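Local coordinates for elongin-C (Saccharomyces cerevisiae, PDB 5ZB2), which serves as the linker protein of a Cul3-based ubiquitin ligase, helping to polyubiquitylate an RNA polymerase II subunit, and binds the repair protein Rad7, at the interface of chains C and A and the interface of chains C and B. Coordinates in Å, arbitrary orientation; residue numbers count along the deposited sequence, not the author numbering. Chains: chain A/B, Elongin-C; chain C, DNA repair protein RAD7.

Contact 1: the interface of chains C and A. Residues chain C 7-9; chain A 95, 98-99, 102-103.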
ATOM      1  N   SER C   7     -15.009   8.402  29.279  1.00 58.37           N
ATOM      2  CA  SER C   7     -14.032   7.726  30.120  1.00 56.10           C
ATOM      3  C   SER C   7     -12.656   8.360  29.961  1.00 53.68           C
ATOM      4  O   SER C   7     -12.328   8.940  28.922  1.00 53.47           O
ATOM      5  CB  SER C   7     -13.957   6.243  29.760  1.00 58.72           C
ATOM      6  OG  SER C   7     -13.412   6.072  28.462  1.00 53.16           O
ATOM      7  N   LEU C   8     -11.837   8.233  31.006  1.00 53.75           N
ATOM      8  CA  LEU C   8     -10.472   8.744  30.933  1.00 53.84           C
ATOM      9  C   LEU C   8      -9.674   8.054  29.835  1.00 51.32           C
ATOM     10  O   LEU C   8      -8.771   8.664  29.248  1.00 50.50           O
ATOM     11  CB  LEU C   8      -9.769   8.571  32.279  1.00 53.61           C
ATOM     12  CG  LEU C   8      -8.313   9.046  32.331  1.00 55.48           C
ATOM     13  CD1 LEU C   8      -8.188  10.513  31.926  1.00 55.18           C
ATOM     14  CD2 LEU C   8      -7.738   8.824  33.719  1.00 56.09           C
ATOM     15  N   GLN C   9      -9.977   6.786  29.552  1.00 51.50           N
ATOM     16  CA  GLN C   9      -9.303   6.089  28.460  1.00 49.88           C
ATOM     17  C   GLN C   9      -9.601   6.763  27.127  1.00 48.92           C
ATOM     18  O   GLN C   9      -8.692   7.031  26.333  1.00 46.55           O
ATOM     19  CB  GLN C   9      -9.736   4.622  28.429  1.00 49.83           C
ATOM     20  CG  GLN C   9      -9.397   3.844  29.685  1.00 52.01           C
ATOM     21  CD  GLN C   9     -10.174   2.543  29.788  1.00 55.01           C
ATOM     22  OE1 GLN C   9     -11.108   2.427  30.584  1.00 58.30           O
ATOM     23  NE2 GLN C   9      -9.792   1.558  28.985  1.00 51.02           N
TER
ATOM     24  N   LEU A  95      -3.021   6.779  29.799  1.00 56.83           N
ATOM     25  CA  LEU A  95      -3.916   5.798  29.195  1.00 55.42           C
ATOM     26  C   LEU A  95      -3.777   4.446  29.883  1.00 54.12           C
ATOM     27  O   LEU A  95      -4.777   3.794  30.205  1.00 53.15           O
ATOM     28  CB  LEU A  95      -3.629   5.671  27.696  1.00 51.68           C
ATOM     29  CG  LEU A  95      -4.340   4.520  26.973  1.00 47.89           C
ATOM     30  CD1 LEU A  95      -5.852   4.593  27.163  1.00 49.02           C
ATOM     31  CD2 LEU A  95      -3.990   4.539  25.499  1.00 46.62           C
ATOM     32  N   ALA A  98      -5.507   4.556  33.246  1.00 57.71           N
ATOM     33  CA  ALA A  98      -6.959   4.518  33.111  1.00 57.21           C
ATOM     34  C   ALA A  98      -7.437   3.114  32.770  1.00 57.56           C
ATOM     35  O   ALA A  98      -8.497   2.679  33.234  1.00 58.10           O
ATOM     36  CB  ALA A  98      -7.416   5.510  32.043  1.00 54.87           C
ATOM     37  N   ASP A  99      -6.665   2.391  31.956  1.00 58.16           N
ATOM     38  CA  ASP A  99      -7.035   1.026  31.599  1.00 57.42           C
ATOM     39  C   ASP A  99      -7.012   0.124  32.823  1.00 60.60           C
ATOM     40  O   ASP A  99      -7.988  -0.578  33.113  1.00 60.69           O
ATOM     41  CB  ASP A  99      -6.088   0.499  30.522  1.00 56.16           C
ATOM     42  CG  ASP A  99      -6.454  -0.893  30.059  1.00 57.14           C
ATOM     43  OD1 ASP A  99      -7.639  -1.267  30.186  1.00 57.28           O
ATOM     44  OD2 ASP A  99      -5.559  -1.611  29.564  1.00 57.88           O
ATOM     45  N   SER A 102      -9.739   0.921  34.839  1.00 63.10           N
ATOM     46  CA  SER A 102     -11.013   0.766  34.139  1.00 63.67           C
ATOM     47  C   SER A 102     -11.868   2.024  34.271  1.00 59.69           C
ATOM     48  O   SER A 102     -13.082   1.956  34.474  1.00 60.58           O
ATOM     49  CB  SER A 102     -11.771  -0.462  34.647  1.00 74.66           C
ATOM     50  OG  SER A 102     -10.977  -1.629  34.536  1.00 79.62           O
ATOM     51  N   ILE A 103     -11.226   3.182  34.154  1.00 59.11           N
ATOM     52  CA  ILE A 103     -11.919   4.462  34.224  1.00 57.12           C
ATOM     53  C   ILE A 103     -11.796   5.200  32.899  1.00 55.53           C
ATOM     54  O   ILE A 103     -12.426   6.240  32.703  1.00 56.31           O
ATOM     55  CB  ILE A 103     -11.375   5.320  35.376  1.00 58.90           C
ATOM     56  CG1 ILE A 103      -9.866   5.533  35.212  1.00 58.48           C
ATOM     57  CG2 ILE A 103     -11.703   4.661  36.711  1.00 61.04           C
ATOM     58  CD1 ILE A 103      -9.248   6.438  36.257  1.00 59.79           C
TER
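C:Leu8 and A:Ile103 are joined by a backbone hydrogen bond, where the start of a long Rad7 helix meets the C-terminal tail of elongin-C. The backbone N of C:Leu8, which opens helix 8-41, donates this bond of 2.7 Å to A:Ile103 O. The acceptor belongs to the last residue of elongin-C; the N-H approaches it 19° off the carbonyl plane. A chain terminus facing a helix N-terminus should be electrostatically favourable. C:Ser7, the residue before the helix, sets its CB against A:Ile103 O, at 3.3 Å.

The apolar contacts flank that bond. With CG anti to the backbone N (chi1 179°), C:Leu8 runs side by side with the A:Ile103 side chain, both pointing the same way, and their tips C:Leu8 CD2 and A:Ile103 CD1 lie 3.8 Å apart. The small A:Ala98 lets both Rad7 side chains settle on helix 91-101: its CB meets C:Leu8 CG at 3.7 Å and C:Gln9 CG at 3.5 Å. On the far flank A:Leu95 brings CD1 to within 4.0 Å of C:Gln9 CA.

The extended C:Gln9 chain lies along A:Ala98 and carries its amide to the end of helix 91-101. There the amide and the A:Asp99 carboxylate are turned 27° apart, but C:Gln9 NE2 and A:Asp99 OD1 are 3.8 Å apart, too long for a hydrogen bond. OE1 of the same amide faces the backbone of A:Ile103, again at contact distance.

The site is part of the interface through which Rad7 binds elongin-C, the linker of the ligase; its own share probably lies in seating the head of the Rad7 helix on the last helix and tail of elongin-C.

Contact 2: the interface of chains C and B. Residues chain C 393-394, 396; chain B 41, 44.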
ATOM      1  N   PRO C 393      27.321  19.093 -42.321  1.00113.71           N
ATOM      2  CA  PRO C 393      27.478  18.799 -40.890  1.00115.72           C
ATOM      3  C   PRO C 393      26.216  19.097 -40.093  1.00108.75           C
ATOM      4  O   PRO C 393      25.653  20.192 -40.169  1.00106.57           O
ATOM      5  CB  PRO C 393      28.636  19.712 -40.471  1.00123.23           C
ATOM      6  CG  PRO C 393      29.404  19.951 -41.720  1.00138.78           C
ATOM      7  CD  PRO C 393      28.389  19.976 -42.821  1.00124.79           C
ATOM      8  N   GLY C 394      25.769  18.104 -39.323  1.00108.25           N
ATOM      9  CA  GLY C 394      24.661  18.252 -38.403  1.00120.59           C
ATOM     10  C   GLY C 394      23.398  17.521 -38.809  1.00 92.75           C
ATOM     11  O   GLY C 394      22.533  17.293 -37.953  1.00 87.22           O
ATOM     12  N   THR C 396      21.264  14.255 -40.220  1.00 71.00           N
ATOM     13  CA  THR C 396      21.293  12.802 -40.277  1.00 71.91           C
ATOM     14  C   THR C 396      20.028  12.300 -40.959  1.00 70.35           C
ATOM     15  O   THR C 396      18.933  12.815 -40.712  1.00 65.93           O
ATOM     16  CB  THR C 396      21.409  12.190 -38.875  1.00 71.03           C
ATOM     17  OG1 THR C 396      20.175  12.362 -38.171  1.00 73.81           O
ATOM     18  CG2 THR C 396      22.530  12.859 -38.091  1.00 76.93           C
TER
ATOM     19  N   PRO B  41      24.922   8.849 -32.134  1.00 88.45           N
ATOM     20  CA  PRO B  41      24.185   9.316 -33.319  1.00 89.45           C
ATOM     21  C   PRO B  41      23.996  10.821 -33.357  1.00 91.27           C
ATOM     22  O   PRO B  41      23.714  11.368 -34.431  1.00 96.24           O
ATOM     23  CB  PRO B  41      22.837   8.587 -33.210  1.00 91.57           C
ATOM     24  CG  PRO B  41      23.096   7.425 -32.311  1.00 87.06           C
ATOM     25  CD  PRO B  41      24.129   7.893 -31.341  1.00 84.48           C
ATOM     26  N   LYS B  44      27.745  14.395 -35.099  1.00102.48           N
ATOM     27  CA  LYS B  44      28.206  14.361 -36.485  1.00112.18           C
ATOM     28  C   LYS B  44      28.975  15.660 -36.707  1.00128.63           C
ATOM     29  O   LYS B  44      28.400  16.688 -37.074  1.00124.52           O
ATOM     30  CB  LYS B  44      27.040  14.201 -37.454  1.00106.55           C
ATOM     31  CG  LYS B  44      26.176  12.974 -37.171  1.00100.39           C
ATOM     32  CD  LYS B  44      27.001  11.689 -37.156  1.00100.20           C
ATOM     33  CE  LYS B  44      26.146  10.468 -36.851  1.00 97.41           C
ATOM     34  NZ  LYS B  44      26.969   9.228 -36.721  1.00 90.40           N
TER
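The nearest polar approach between C:Gly394 and B:Lys44 is one of backbones: the carbonyl O of B:Lys44 lies 3.7 Å from the amide N of C:Gly394. That is too long for a hydrogen bond, so the pair is better read as a loose polar contact. C:Pro393 stands at the margin and hides little surface, with B:Lys44 O 4.4 Å from the carbonyl carbon C:Pro393 C. C:Gly394 has a positive phi of 110°, a turn that a glycine takes easily, and this orients the backbone N and alpha-carbon that lie near B:Lys44 O.

The side-chain contact is apolar and is made by a methyl group. C:Thr396 points CG2 at the aliphatic stem of B:Lys44, meeting its CG at 3.8 Å, and the two side chains cross at about a right angle. The threonine rotamer explains the choice of group: OG1 sits between the backbone N and the carbonyl carbon (chi1 71°), which turns the hydroxyl away from the lysine and leaves CG2 to face elongin-C. B:Lys44 bends at chi2 (-56°) and is straight beyond it, so the chain passes across the methyl and carries NZ onwards; the amine ends 5.9 Å from C:Thr396 CG2. Among the residues here, the lysine's aliphatic stem makes the touch.

B:Pro41 closes the other flank with its backbone. Its carbonyl O comes to 4.1 Å from the methyl CG2 of C:Thr396, a loose approach.

The hidden surface is small. The contact belongs to the deposited assembly of two copies of each protein, and the structure alone does not show whether it forms in solution. Both elongin-C residues lie in a loop, while Rad7 contributes the loop before strand 396-398 and the first residue of that strand, near the C-terminal end of the leucine-rich repeat solenoid.

The centres of contact 1 and contact 2 lie about 78 Å apart, and they share no residue. Both use chain C, but at opposite ends of its sequence: contact 1 at the head of helix 8-41, contact 2 at strand 396-398 and the loop before it. Elongin-C also presents different surfaces, its C-terminal helix and tail in contact 1 and a loop in contact 2. One Rad7 chain thereby touches two elongin-C copies, in keeping with the deposited assembly of two copies of each protein. The two contacts may or may not operate together in the cell.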